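Local coordinates for enoyl-CoA hydratase (Bacillus halodurans, PDB 3LKE), which probably catalyses the reversible addition of water to the double bond of enoyl-CoA thioesters, as a trimeric member of the crotonase-like family, at residues Tyr16-Tyr21 and Ile53-His58; Met119-Asp124 and Tyr151-Ile156; Met141-Asp146 and Ala240-Thr245. All blocks are in the same frame, centred on the assembly; numbering follows the deposited sequence.

Contact 1 of 3, residues Tyr16-Tyr21 and Ile53-His58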
loop_
_atom_site.group_PDB
_atom_site.type_symbol
_atom_site.label_atom_id
_atom_site.label_comp_id
_atom_site.label_asym_id
_atom_site.label_seq_id
_atom_site.Cartn_x
_atom_site.Cartn_y
_atom_site.Cartn_z
ATOM N N TYR A 16 2.544 -29.711 -9.562
ATOM C CA TYR A 16 1.179 -29.375 -9.943
ATOM C C TYR A 16 0.202 -29.948 -8.934
ATOM O O TYR A 16 0.163 -31.165 -8.714
ATOM C CB TYR A 16 0.863 -29.911 -11.346
ATOM C CG TYR A 16 1.650 -29.217 -12.440
ATOM C CD1 TYR A 16 2.954 -29.604 -12.734
ATOM C CD2 TYR A 16 1.100 -28.161 -13.153
ATOM C CE1 TYR A 16 3.685 -28.972 -13.723
ATOM C CE2 TYR A 16 1.820 -27.524 -14.152
ATOM C CZ TYR A 16 3.115 -27.944 -14.432
ATOM O OH TYR A 16 3.841 -27.305 -15.409
ATOM N N ILE A 17 -0.566 -29.063 -8.300
ATOM C CA ILE A 17 -1.567 -29.459 -7.314
ATOM C C ILE A 17 -2.930 -29.250 -7.951
ATOM O O ILE A 17 -3.290 -28.123 -8.301
ATOM C CB ILE A 17 -1.457 -28.624 -6.003
ATOM C CG1 ILE A 17 -0.090 -28.843 -5.346
ATOM C CG2 ILE A 17 -2.579 -28.984 -5.040
ATOM C CD1 ILE A 17 0.110 -28.067 -4.033
ATOM N N THR A 18 -3.674 -30.343 -8.134
ATOM C CA THR A 18 -4.931 -30.295 -8.876
ATOM C C THR A 18 -6.132 -30.632 -8.010
ATOM O O THR A 18 -6.190 -31.702 -7.388
ATOM C CB THR A 18 -4.895 -31.286 -10.075
ATOM O OG1 THR A 18 -3.750 -30.995 -10.886
ATOM C CG2 THR A 18 -6.156 -31.164 -10.923
ATOM N N LEU A 19 -7.088 -29.713 -7.957
ATOM C CA LEU A 19 -8.314 -29.936 -7.212
ATOM C C LEU A 19 -9.240 -30.809 -8.047
ATOM O O LEU A 19 -9.477 -30.525 -9.219
ATOM C CB LEU A 19 -9.014 -28.619 -6.896
ATOM C CG LEU A 19 -8.162 -27.532 -6.230
ATOM C CD1 LEU A 19 -9.005 -26.297 -5.993
ATOM C CD2 LEU A 19 -7.565 -28.042 -4.933
ATOM N N ASP A 20 -9.774 -31.851 -7.420
ATOM C CA ASP A 20 -10.597 -32.836 -8.112
ATOM C C ASP A 20 -11.687 -33.335 -7.162
ATOM O O ASP A 20 -11.582 -34.419 -6.586
ATOM C CB ASP A 20 -9.709 -33.983 -8.594
ATOM C CG ASP A 20 -10.435 -34.933 -9.533
ATOM O OD1 ASP A 20 -11.612 -34.669 -9.846
ATOM O OD2 ASP A 20 -9.818 -35.934 -9.950
ATOM N N TYR A 21 -12.735 -32.534 -7.000
ATOM C CA TYR A 21 -13.788 -32.803 -6.024
ATOM C C TYR A 21 -15.120 -32.480 -6.666
ATOM O O TYR A 21 -15.818 -31.582 -6.229
ATOM C CB TYR A 21 -13.576 -31.913 -4.795
ATOM C CG TYR A 21 -14.316 -32.293 -3.525
ATOM C CD1 TYR A 21 -15.151 -33.403 -3.465
ATOM C CD2 TYR A 21 -14.167 -31.526 -2.367
ATOM C CE1 TYR A 21 -15.816 -33.740 -2.285
ATOM C CE2 TYR A 21 -14.819 -31.854 -1.192
ATOM C CZ TYR A 21 -15.643 -32.960 -1.150
ATOM O OH TYR A 21 -16.296 -33.280 0.031
ATOM N N ILE A 53 2.190 -25.067 -8.814
ATOM C CA ILE A 53 1.057 -24.605 -9.603
ATOM C C ILE A 53 -0.233 -25.190 -9.036
ATOM O O ILE A 53 -0.341 -26.406 -8.889
ATOM C CB ILE A 53 1.184 -25.091 -11.074
ATOM C CG1 ILE A 53 2.481 -24.576 -11.699
ATOM C CG2 ILE A 53 -0.021 -24.636 -11.895
ATOM C CD1 ILE A 53 2.531 -23.068 -11.827
ATOM N N LEU A 54 -1.206 -24.334 -8.719
ATOM C CA LEU A 54 -2.500 -24.803 -8.208
ATOM C C LEU A 54 -3.534 -24.654 -9.305
ATOM O O LEU A 54 -3.602 -23.608 -9.957
ATOM C CB LEU A 54 -2.909 -24.007 -6.959
ATOM C CG LEU A 54 -2.006 -24.251 -5.748
ATOM C CD1 LEU A 54 -1.363 -22.928 -5.338
ATOM C CD2 LEU A 54 -2.778 -24.849 -4.600
ATOM N N GLN A 55 -4.312 -25.710 -9.547
ATOM C CA GLN A 55 -5.241 -25.711 -10.673
ATOM C C GLN A 55 -6.429 -26.635 -10.404
ATOM O O GLN A 55 -6.452 -27.342 -9.406
ATOM C CB GLN A 55 -4.516 -26.165 -11.948
ATOM C CG GLN A 55 -3.934 -27.566 -11.856
ATOM C CD GLN A 55 -3.088 -27.921 -13.082
ATOM O OE1 GLN A 55 -2.820 -27.073 -13.937
ATOM N NE2 GLN A 55 -2.668 -29.175 -13.166
ATOM N N SER A 56 -7.402 -26.608 -11.314
ATOM C CA SER A 56 -8.589 -27.449 -11.238
ATOM C C SER A 56 -8.619 -28.332 -12.474
ATOM O O SER A 56 -8.291 -27.877 -13.575
ATOM C CB SER A 56 -9.863 -26.604 -11.214
ATOM O OG SER A 56 -11.015 -27.443 -11.327
ATOM N N LYS A 57 -9.021 -29.581 -12.288
ATOM C CA LYS A 57 -9.109 -30.525 -13.400
ATOM C C LYS A 57 -10.450 -30.417 -14.116
ATOM O O LYS A 57 -10.682 -31.089 -15.126
ATOM C CB LYS A 57 -8.909 -31.961 -12.912
ATOM C CG LYS A 57 -8.888 -32.972 -14.044
ATOM C CD LYS A 57 -9.216 -34.377 -13.575
ATOM C CE LYS A 57 -8.167 -34.902 -12.617
ATOM N NZ LYS A 57 -7.874 -36.329 -12.940
ATOM N N HIS A 58 -11.338 -29.579 -13.596
ATOM C CA HIS A 58 -12.689 -29.509 -14.128
ATOM C C HIS A 58 -12.972 -28.204 -14.850
ATOM O O HIS A 58 -12.822 -27.109 -14.294
ATOM C CB HIS A 58 -13.721 -29.796 -13.036
ATOM C CG HIS A 58 -13.518 -31.120 -12.372
ATOM N ND1 HIS A 58 -13.873 -32.315 -12.971
ATOM C CD2 HIS A 58 -12.969 -31.448 -11.179
ATOM C CE1 HIS A 58 -13.559 -33.315 -12.170
ATOM N NE2 HIS A 58 -13.014 -32.818 -11.075
HETATM O O HOH W 1 -9.795 -38.199 -11.635
#

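Contact 2 of 3, residues Met119-Asp124 and Tyr151-Ile156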
loop_
_atom_site.group_PDB
_atom_site.type_symbol
_atom_site.label_atom_id
_atom_site.label_comp_id
_atom_site.label_asym_id
_atom_site.label_seq_id
_atom_site.Cartn_x
_atom_site.Cartn_y
_atom_site.Cartn_z
ATOM N N MET A 119 -8.335 -17.979 -1.032
ATOM C CA MET A 119 -7.143 -18.766 -0.668
ATOM C C MET A 119 -6.000 -18.534 -1.663
ATOM O O MET A 119 -4.831 -18.449 -1.276
ATOM C CB MET A 119 -7.461 -20.263 -0.521
ATOM C CG MET A 119 -8.138 -20.609 0.811
ATOM S SD MET A 119 -8.088 -22.374 1.251
ATOM C CE MET A 119 -6.902 -22.967 -0.011
ATOM N N MET A 120 -6.343 -18.392 -2.938
ATOM C CA MET A 120 -5.316 -18.252 -3.965
ATOM C C MET A 120 -4.661 -16.870 -3.963
ATOM O O MET A 120 -3.666 -16.657 -4.646
ATOM C CB MET A 120 -5.854 -18.604 -5.358
ATOM C CG MET A 120 -6.392 -20.048 -5.478
ATOM S SD MET A 120 -5.173 -21.345 -5.090
ATOM C CE MET A 120 -5.765 -21.924 -3.524
ATOM N N LEU A 121 -5.222 -15.927 -3.199
ATOM C CA LEU A 121 -4.609 -14.608 -3.090
ATOM C C LEU A 121 -3.257 -14.668 -2.387
ATOM O O LEU A 121 -2.470 -13.715 -2.461
ATOM C CB LEU A 121 -5.555 -13.633 -2.387
ATOM C CG LEU A 121 -6.828 -13.328 -3.168
ATOM C CD1 LEU A 121 -7.761 -12.447 -2.322
ATOM C CD2 LEU A 121 -6.480 -12.626 -4.475
ATOM N N ALA A 122 -2.973 -15.799 -1.737
ATOM C CA ALA A 122 -1.666 -16.022 -1.133
ATOM C C ALA A 122 -0.572 -16.332 -2.156
ATOM O O ALA A 122 0.612 -16.308 -1.822
ATOM C CB ALA A 122 -1.739 -17.126 -0.116
ATOM N N CYS A 123 -0.967 -16.632 -3.391
ATOM C CA CYS A 123 0.003 -17.036 -4.415
ATOM C C CYS A 123 0.752 -15.830 -4.966
ATOM O O CYS A 123 0.276 -14.691 -4.888
ATOM C CB CYS A 123 -0.681 -17.749 -5.584
ATOM S SG CYS A 123 -1.367 -19.357 -5.176
ATOM N N ASP A 124 1.926 -16.100 -5.527
ATOM C CA ASP A 124 2.752 -15.060 -6.140
ATOM C C ASP A 124 2.123 -14.480 -7.396
ATOM O O ASP A 124 2.323 -13.326 -7.718
ATOM C CB ASP A 124 4.117 -15.612 -6.508
ATOM C CG ASP A 124 4.937 -15.993 -5.302
ATOM O OD1 ASP A 124 4.814 -15.334 -4.238
ATOM O OD2 ASP A 124 5.729 -16.943 -5.428
ATOM N N TYR A 151 -7.145 -9.967 5.301
ATOM C CA TYR A 151 -5.742 -9.561 5.173
ATOM C C TYR A 151 -5.417 -9.185 3.714
ATOM O O TYR A 151 -4.888 -8.112 3.418
ATOM C CB TYR A 151 -4.817 -10.705 5.632
ATOM C CG TYR A 151 -3.352 -10.379 5.481
ATOM C CD1 TYR A 151 -2.677 -9.672 6.472
ATOM C CD2 TYR A 151 -2.645 -10.758 4.336
ATOM C CE1 TYR A 151 -1.347 -9.360 6.336
ATOM C CE2 TYR A 151 -1.315 -10.444 4.183
ATOM C CZ TYR A 151 -0.672 -9.741 5.186
ATOM O OH TYR A 151 0.655 -9.410 5.046
ATOM N N PHE A 152 -5.759 -10.081 2.790
ATOM C CA PHE A 152 -5.349 -9.887 1.408
ATOM C C PHE A 152 -6.123 -8.840 0.641
ATOM O O PHE A 152 -5.520 -8.040 -0.064
ATOM C CB PHE A 152 -5.354 -11.212 0.633
ATOM C CG PHE A 152 -4.283 -12.155 1.073
ATOM C CD1 PHE A 152 -2.968 -11.930 0.703
ATOM C CD2 PHE A 152 -4.590 -13.271 1.853
ATOM C CE1 PHE A 152 -1.967 -12.791 1.094
ATOM C CE2 PHE A 152 -3.590 -14.139 2.263
ATOM C CZ PHE A 152 -2.273 -13.898 1.886
ATOM N N LEU A 153 -7.445 -8.839 0.753
ATOM C CA LEU A 153 -8.221 -7.871 -0.022
ATOM C C LEU A 153 -7.777 -6.403 0.142
ATOM O O LEU A 153 -7.522 -5.713 -0.842
ATOM C CB LEU A 153 -9.718 -8.021 0.230
ATOM C CG LEU A 153 -10.331 -9.332 -0.291
ATOM C CD1 LEU A 153 -11.775 -9.476 0.177
ATOM C CD2 LEU A 153 -10.234 -9.446 -1.818
ATOM N N PRO A 154 -7.700 -5.906 1.385
ATOM C CA PRO A 154 -7.319 -4.486 1.448
ATOM C C PRO A 154 -5.881 -4.225 1.011
ATOM O O PRO A 154 -5.591 -3.138 0.504
ATOM C CB PRO A 154 -7.522 -4.117 2.928
ATOM C CG PRO A 154 -7.557 -5.434 3.667
ATOM C CD PRO A 154 -8.093 -6.456 2.692
ATOM N N ARG A 155 -4.992 -5.200 1.178
ATOM C CA ARG A 155 -3.608 -5.012 0.741
ATOM C C ARG A 155 -3.500 -4.992 -0.780
ATOM O O ARG A 155 -2.678 -4.263 -1.350
ATOM C CB ARG A 155 -2.685 -6.067 1.366
ATOM C CG ARG A 155 -2.351 -5.723 2.823
ATOM C CD ARG A 155 -1.775 -6.882 3.616
ATOM N NE ARG A 155 -1.514 -6.453 4.986
ATOM C CZ ARG A 155 -2.459 -6.293 5.911
ATOM N NH1 ARG A 155 -3.734 -6.535 5.622
ATOM N NH2 ARG A 155 -2.135 -5.887 7.129
ATOM N N ILE A 156 -4.378 -5.745 -1.433
ATOM C CA ILE A 156 -4.330 -5.867 -2.885
ATOM C C ILE A 156 -5.130 -4.784 -3.603
ATOM O O ILE A 156 -4.626 -4.125 -4.512
ATOM C CB ILE A 156 -4.803 -7.263 -3.318
ATOM C CG1 ILE A 156 -3.867 -8.314 -2.717
ATOM C CG2 ILE A 156 -4.868 -7.351 -4.851
ATOM C CD1 ILE A 156 -4.326 -9.794 -2.923
#

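Contact 3 of 3, residues Met141-Asp146 and Ala240-Thr245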
loop_
_atom_site.group_PDB
_atom_site.type_symbol
_atom_site.label_atom_id
_atom_site.label_comp_id
_atom_site.label_asym_id
_atom_site.label_seq_id
_atom_site.Cartn_x
_atom_site.Cartn_y
_atom_site.Cartn_z
ATOM N N MET A 141 -24.532 -12.766 3.206
ATOM C CA MET A 141 -24.515 -13.952 4.074
ATOM C C MET A 141 -24.559 -13.550 5.561
ATOM O O MET A 141 -24.946 -14.336 6.424
ATOM C CB MET A 141 -23.281 -14.839 3.793
ATOM C CG MET A 141 -23.125 -15.336 2.338
ATOM S SD MET A 141 -21.492 -16.075 1.970
ATOM C CE MET A 141 -21.583 -17.504 3.019
ATOM N N GLY A 142 -24.168 -12.316 5.860
ATOM C CA GLY A 142 -24.124 -11.869 7.239
ATOM C C GLY A 142 -22.921 -12.415 7.989
ATOM O O GLY A 142 -22.942 -12.535 9.215
ATOM N N ILE A 143 -21.856 -12.744 7.259
ATOM C CA ILE A 143 -20.626 -13.176 7.910
ATOM C C ILE A 143 -19.442 -12.258 7.611
ATOM O O ILE A 143 -19.520 -11.388 6.742
ATOM C CB ILE A 143 -20.267 -14.607 7.544
ATOM C CG1 ILE A 143 -20.031 -14.721 6.041
ATOM C CG2 ILE A 143 -21.382 -15.556 7.999
ATOM C CD1 ILE A 143 -19.348 -16.015 5.651
ATOM N N SER A 144 -18.356 -12.448 8.359
ATOM C CA SER A 144 -17.130 -11.672 8.155
ATOM C C SER A 144 -16.208 -12.421 7.200
ATOM O O SER A 144 -16.368 -13.621 6.992
ATOM C CB SER A 144 -16.425 -11.433 9.484
ATOM O OG SER A 144 -16.427 -12.621 10.270
ATOM N N PRO A 145 -15.240 -11.714 6.605
ATOM C CA PRO A 145 -14.364 -12.398 5.647
ATOM C C PRO A 145 -13.418 -13.331 6.374
ATOM O O PRO A 145 -12.934 -13.000 7.459
ATOM C CB PRO A 145 -13.560 -11.258 5.017
ATOM C CG PRO A 145 -14.261 -9.988 5.434
ATOM C CD PRO A 145 -14.933 -10.280 6.724
ATOM N N ASP A 146 -13.162 -14.489 5.779
ATOM C CA ASP A 146 -12.257 -15.453 6.368
ATOM C C ASP A 146 -11.271 -15.996 5.334
ATOM O O ASP A 146 -11.181 -15.470 4.214
ATOM C CB ASP A 146 -13.057 -16.593 7.000
ATOM C CG ASP A 146 -13.782 -17.430 5.961
ATOM O OD1 ASP A 146 -13.829 -17.009 4.780
ATOM O OD2 ASP A 146 -14.300 -18.505 6.320
ATOM N N ALA A 240 -17.903 -16.452 16.412
ATOM C CA ALA A 240 -18.826 -15.651 17.202
ATOM C C ALA A 240 -20.087 -15.344 16.398
ATOM O O ALA A 240 -21.184 -15.334 16.933
ATOM C CB ALA A 240 -18.147 -14.359 17.672
ATOM N N LEU A 241 -19.937 -15.091 15.101
ATOM C CA LEU A 241 -21.099 -14.778 14.281
ATOM C C LEU A 241 -21.965 -16.024 14.020
ATOM O O LEU A 241 -23.187 -15.928 13.893
ATOM C CB LEU A 241 -20.666 -14.138 12.959
ATOM C CG LEU A 241 -20.267 -12.667 13.026
ATOM C CD1 LEU A 241 -19.470 -12.269 11.778
ATOM C CD2 LEU A 241 -21.506 -11.781 13.188
ATOM N N PHE A 242 -21.330 -17.185 13.932
ATOM C CA PHE A 242 -22.066 -18.422 13.643
ATOM C C PHE A 242 -22.892 -18.899 14.845
ATOM O O PHE A 242 -23.656 -19.860 14.741
ATOM C CB PHE A 242 -21.123 -19.519 13.154
ATOM C CG PHE A 242 -21.032 -19.600 11.663
ATOM C CD1 PHE A 242 -20.418 -18.591 10.941
ATOM C CD2 PHE A 242 -21.564 -20.685 10.977
ATOM C CE1 PHE A 242 -20.336 -18.652 9.570
ATOM C CE2 PHE A 242 -21.489 -20.755 9.595
ATOM C CZ PHE A 242 -20.874 -19.739 8.890
ATOM N N LYS A 243 -22.746 -18.205 15.972
ATOM C CA LYS A 243 -23.536 -18.495 17.170
ATOM C C LYS A 243 -24.799 -17.643 17.198
ATOM O O LYS A 243 -25.669 -17.834 18.048
ATOM C CB LYS A 243 -22.721 -18.212 18.433
ATOM C CG LYS A 243 -21.510 -19.106 18.615
ATOM C CD LYS A 243 -20.858 -18.848 19.965
ATOM C CE LYS A 243 -19.603 -19.689 20.144
ATOM N NZ LYS A 243 -18.901 -19.395 21.429
ATOM N N GLN A 244 -24.888 -16.691 16.274
ATOM C CA GLN A 244 -26.018 -15.768 16.228
ATOM C C GLN A 244 -27.078 -16.300 15.265
ATOM O O GLN A 244 -26.757 -16.749 14.169
ATOM C CB GLN A 244 -25.539 -14.358 15.840
ATOM C CG GLN A 244 -24.542 -13.781 16.847
ATOM C CD GLN A 244 -23.890 -12.464 16.419
ATOM O OE1 GLN A 244 -24.544 -11.556 15.892
ATOM N NE2 GLN A 244 -22.593 -12.351 16.669
ATOM N N THR A 245 -28.338 -16.261 15.679
ATOM C CA THR A 245 -29.411 -16.866 14.893
ATOM C C THR A 245 -29.584 -16.263 13.496
ATOM O O THR A 245 -30.090 -16.929 12.592
ATOM C CB THR A 245 -30.767 -16.810 15.635
ATOM O OG1 THR A 245 -31.179 -15.448 15.789
ATOM C CG2 THR A 245 -30.648 -17.463 16.997
#

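Contact 1 of 3, residues Tyr16-Tyr21 and Ile53-His58
Strands 16-19 and 53-56 run parallel in a right-handed beta-alpha-beta crossover whose helix, 30-45, covers the face bearing Ile17 and Leu19. The ladder is regular: Ile17 N reaches Ile53 O, Ile17 O receives Gln55 N, Leu19 N returns to Gln55 O, and Lys57 N closes the ladder on Leu19 O. On the face of Tyr16, Thr18 and Gln55, the tyrosine ring lies alongside Ile53, both pointing the same way, with Tyr16 CD2 3.7 Å from Ile53 CB. Gln55 takes the crowded first torsion, CG between the backbone N and carbonyl carbon (chi1 60°), and then extends. This brings its amide obliquely across Thr18, where Gln55 NE2 donates to Thr18 OG1 at 3.1 Å, nearly straight and within the amide plane. Thr18 turns its methyl anti to the backbone N, and CG2 packs tightly on Lys57 CB at 3.5 Å. Past the strand ends Asp20, with CG anti to its own N (chi1 -170°), sends its carboxylate between two cationic or potentially cationic groups. His58 NE2 donates a short, somewhat bent bond to Asp20 OD1 at 2.6 Å, meeting it from above the carboxylate plane, with the imidazole and carboxylate planes 53° apart. The bent Lys57 chain forms a long salt bridge from NZ to Asp20 OD2 at 3.6 Å, and a water links the same two atoms. His7 also bonds OD2, so the carboxylate is gripped at both oxygens, which would be expected to keep Asp20 ionised and could favour a protonated His58.

Contact 2 of 3, residues Met119-Asp124 and Tyr151-Ile156
Leu121 and Phe152 run antiparallel alongside each other, each with CG anti to its carbonyl carbon, and meet at their roots: Leu121 CB lies 3.9 Å from Phe152 CB. Phe152 leans its ring over the peptide that joins Leu121 to Ala122, with Leu121 C and Ala122 N above one face near the rim. At the far end of the ring Phe152 CZ touches Ala122 CB at 3.8 Å. The opposite face is occupied by its own helical neighbour, Tyr151, whose CD2 stands 3.7 Å above the ring plane over the centre, so the phenyl group is held between backbone and tyrosine. An alanine here removes the ring between the Leu121-Ala122 peptide and Tyr151, and would probably loosen the packing of the 3-10 turn on the helix. That turn, 119-122, leads from helix 115-118 into strand 125-129 of the main sheet in this crotonase fold, and helix 149-157 packs against it through Phe152, Leu153 and Ile156. Leu121 divides its two methyls between Leu153, next to Phe152, and Ile156, one turn further along: Leu121 CD1 touches Leu153 CD2 at 3.9 Å, and Leu121 CD2 meets Ile156 CD1 at the same distance. Arg155 CD lies over the rim of one face of the Tyr151 ring, the guanidinium is centred over Tyr151 CE1, and Arg155 NH1 donates to Tyr151 O at 2.9 Å along a carbonyl lone pair. Leu227 of helix 223-241 and Val94 of helix 81-98 also touch Phe152, and Leu182 packs on both Leu121 and Leu153.

Contact 3 of 3, residues Met141-Asp146 and Ala240-Thr245
Two buried backbone atoms, Gly142 O and Ser144 N, find no polar partner in the model, and both lie beside the methyls of one leucine. Leu241, with CG anti to its carbonyl carbon, points its isobutyl end at the 142-144 backbone: CD1 comes within 3.6 Å of Ser144 N, and CD2 sits 4.3 Å from Gly142 O. The same CD1 touches the hydroxyl of Ser144, at 3.4 Å from OG, which chi1 of 43° holds in the crowded position between the backbone N and the carbonyl carbon. The second point of contact is Ile143 with Phe242. Ile143 also adopts the crowded first torsion for CG1 (chi1 62°), which places CG2 beside its backbone N, and from there this methyl reaches Phe242 CE1 at 3.6 Å, the two side chains crossing obliquely. The backbone on both sides is turning. Gly142, with positive phi, is the C-prime residue of a Schellman motif that ends helix 138-141, while a type I beta turn spans Leu241 to Gln244. Ile143 and Ser144 also pack on Leu238 one turn earlier in helix 223-241, Ile143 touches Ile247 of helix 245-253, and helix 68-76 meets Phe242 through Cys74 and Ala75. Leu218 and Tyr208 of the third subunit pack against Ser144 and Leu241 respectively, so this corner, among helices 223-241, 245-253 and 68-76, is itself part of the subunit interface.

Contact 1 comes first along the chain and is complete before contact 2 opens, whereas the segments of contacts 2 and 3 alternate. Contacts 1 and 2, with centres 19 Å apart, touch directly: Leu54, on the second strand of contact 1, packs on Cys123 and Met120 of contact 2, and the same turn, through Leu121 and Ala122, meets helix 149-157. The 141-146 loop of contact 3 leads into that helix, and helix 223-241 serves both contacts, whose centres lie 21 Å apart. The centres of contacts 1 and 3 are 29 Å apart, on opposite sides of the chain's centre, and the two do not touch. The series thus runs from the sheet through the interior to the C-terminal helices and the neighbouring subunit.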